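Local structure of uncharacterized protein (Streptococcus mutans, 2QKP) at residues M53-T58 with V106-A111. The protein is of unknown function, but its C-terminal part, the piece described here, is a PAS domain that probably serves as a sensory or ligand-binding module. Numbering follows the deposited sequence.
Sequences MVFKRT and VYVTYA
Val54 and Phe55 reach from the loop 53-58 onto strand 104-114 of the antiparallel five-stranded sheet of this PAS domain, packing on one face of the strand. The direct contact is wholly apolar and small. CG1 of Val54 sits against both methyls of Val106, 3.8 Å from its CG1 and 3.9 Å from its CG2. The two side chains run alongside in opposite senses. Phe55 meets Val108 with its ring edge: CE2 lies 3.8 Å from Val108 CG2, near the ring plane, with CZ only slightly farther away. Val54 CG1 also lies over the centre of the Phe55 ring, 4.1 Å above its plane. It is anti to the backbone N (chi1 178°), which places this one methyl between Val106 and the Phe55 ring. Phe97 of strand 92-99 touches both Phe55 and Val106, widening the apolar patch.

Within the loop, the ammonium of Lys56 curls back onto the carbonyls of Met53 and Ala51, consistent with its bracing the loop; NZ meets Met53 O in the carbonyl plane, on a lone pair. The carboxylate of Glu31, on strand 31-36, accepts from Val54 N through OE2 and so ties the loop to the sheet.

Farther along the strand the link is through water. The guanidinium of Arg57 lies with one face over Phe55 CB, and at its edge NH2 donates over 3.2 Å to a water that lies 2.5 Å from Tyr110 OH.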
loop_
_atom_site.group_PDB
_atom_site.type_symbol
_atom_site.label_atom_id
_atom_site.label_comp_id
_atom_site.label_asym_id
_atom_site.label_seq_id
_atom_site.Cartn_x
_atom_site.Cartn_y
_atom_site.Cartn_z
ATOM N N MET A 53 -14.029 0.928 10.008
ATOM C CA MET A 53 -12.841 1.755 9.814
ATOM C C MET A 53 -12.327 2.356 11.124
ATOM O O MET A 53 -13.109 2.731 12.023
ATOM C CB MET A 53 -13.155 2.873 8.824
ATOM C CG MET A 53 -13.354 2.418 7.364
ATOM S SD MET A 53 -13.996 3.773 6.332
ATOM C CE MET A 53 -12.414 4.601 5.978
ATOM N N VAL A 54 -11.007 2.449 11.243
ATOM C CA VAL A 54 -10.381 3.077 12.408
ATOM C C VAL A 54 -10.777 4.557 12.409
ATOM O O VAL A 54 -11.275 5.085 13.416
ATOM C CB VAL A 54 -8.824 2.930 12.375
ATOM C CG1 VAL A 54 -8.174 3.628 13.556
ATOM C CG2 VAL A 54 -8.410 1.442 12.309
ATOM N N PHE A 55 -10.582 5.202 11.259
ATOM C CA PHE A 55 -10.903 6.614 11.071
ATOM C C PHE A 55 -11.973 6.671 10.009
ATOM O O PHE A 55 -11.687 6.568 8.817
ATOM C CB PHE A 55 -9.682 7.430 10.616
ATOM C CG PHE A 55 -8.584 7.519 11.646
ATOM C CD1 PHE A 55 -8.879 7.707 12.994
ATOM C CD2 PHE A 55 -7.252 7.454 11.257
ATOM C CE1 PHE A 55 -7.855 7.796 13.950
ATOM C CE2 PHE A 55 -6.227 7.555 12.199
ATOM C CZ PHE A 55 -6.528 7.720 13.545
ATOM N N LYS A 56 -13.212 6.820 10.456
ATOM C CA LYS A 56 -14.339 6.790 9.550
ATOM C C LYS A 56 -14.203 7.865 8.483
ATOM O O LYS A 56 -13.904 9.019 8.793
ATOM C CB LYS A 56 -15.634 6.999 10.310
ATOM C CG LYS A 56 -16.588 5.862 10.146
ATOM C CD LYS A 56 -16.362 4.892 11.278
ATOM C CE LYS A 56 -16.515 3.462 10.818
ATOM N NZ LYS A 56 -15.824 2.546 11.758
ATOM N N ARG A 57 -14.390 7.461 7.232
ATOM C CA ARG A 57 -14.510 8.402 6.129
ATOM C C ARG A 57 -15.821 8.061 5.445
ATOM O O ARG A 57 -16.257 6.905 5.475
ATOM C CB ARG A 57 -13.356 8.253 5.127
ATOM C CG ARG A 57 -11.958 8.195 5.738
ATOM C CD ARG A 57 -11.517 9.524 6.307
ATOM N NE ARG A 57 -10.164 9.414 6.861
ATOM C CZ ARG A 57 -9.699 10.096 7.907
ATOM N NH1 ARG A 57 -10.462 10.961 8.563
ATOM N NH2 ARG A 57 -8.446 9.907 8.298
ATOM N N THR A 58 -16.444 9.052 4.825
ATOM C CA THR A 58 -17.683 8.818 4.086
ATOM C C THR A 58 -17.603 9.472 2.695
ATOM O O THR A 58 -16.866 10.436 2.509
ATOM C CB THR A 58 -18.916 9.331 4.866
ATOM O OG1 THR A 58 -18.838 10.751 5.006
ATOM C CG2 THR A 58 -18.976 8.691 6.254
ATOM N N VAL A 106 -3.207 0.454 16.682
ATOM C CA VAL A 106 -3.219 1.207 15.435
ATOM C C VAL A 106 -1.916 1.967 15.251
ATOM O O VAL A 106 -1.443 2.634 16.180
ATOM C CB VAL A 106 -4.420 2.201 15.445
ATOM C CG1 VAL A 106 -4.477 3.034 14.137
ATOM C CG2 VAL A 106 -5.752 1.437 15.652
ATOM N N TYR A 107 -1.330 1.873 14.054
ATOM C CA TYR A 107 -0.140 2.655 13.729
ATOM C C TYR A 107 -0.478 3.531 12.525
ATOM O O TYR A 107 -0.914 3.014 11.484
ATOM C CB TYR A 107 0.988 1.693 13.333
ATOM C CG TYR A 107 2.325 2.367 13.103
ATOM C CD1 TYR A 107 3.170 2.650 14.172
ATOM C CD2 TYR A 107 2.771 2.681 11.816
ATOM C CE1 TYR A 107 4.412 3.252 13.975
ATOM C CE2 TYR A 107 4.015 3.306 11.610
ATOM C CZ TYR A 107 4.833 3.566 12.696
ATOM O OH TYR A 107 6.085 4.141 12.513
ATOM N N VAL A 108 -0.290 4.846 12.678
ATOM C CA VAL A 108 -0.758 5.832 11.706
ATOM C C VAL A 108 0.453 6.500 11.107
ATOM O O VAL A 108 1.379 6.881 11.820
ATOM C CB VAL A 108 -1.642 6.924 12.389
ATOM C CG1 VAL A 108 -2.157 7.912 11.373
ATOM C CG2 VAL A 108 -2.812 6.303 13.122
ATOM N N THR A 109 0.455 6.639 9.789
ATOM C CA THR A 109 1.516 7.426 9.162
ATOM C C THR A 109 0.924 8.484 8.254
ATOM O O THR A 109 0.030 8.198 7.461
ATOM C CB THR A 109 2.418 6.543 8.284
ATOM O OG1 THR A 109 2.977 5.496 9.069
ATOM C CG2 THR A 109 3.526 7.372 7.629
ATOM N N TYR A 110 1.436 9.709 8.378
ATOM C CA TYR A 110 1.187 10.772 7.410
ATOM C C TYR A 110 2.471 10.992 6.665
ATOM O O TYR A 110 3.518 11.267 7.294
ATOM C CB TYR A 110 0.865 12.080 8.129
ATOM C CG TYR A 110 -0.437 12.082 8.861
ATOM C CD1 TYR A 110 -1.593 12.540 8.223
ATOM C CD2 TYR A 110 -0.515 11.669 10.183
ATOM C CE1 TYR A 110 -2.831 12.569 8.886
ATOM C CE2 TYR A 110 -1.772 11.691 10.875
ATOM C CZ TYR A 110 -2.910 12.144 10.200
ATOM O OH TYR A 110 -4.169 12.225 10.804
ATOM N N ALA A 111 2.424 10.879 5.335
ATOM C CA ALA A 111 3.615 10.965 4.527
ATOM C C ALA A 111 3.516 12.027 3.460
ATOM O O ALA A 111 2.463 12.190 2.868
ATOM C CB ALA A 111 3.894 9.585 3.880
HETATM O O HOH W 1 -6.452 11.286 10.437
#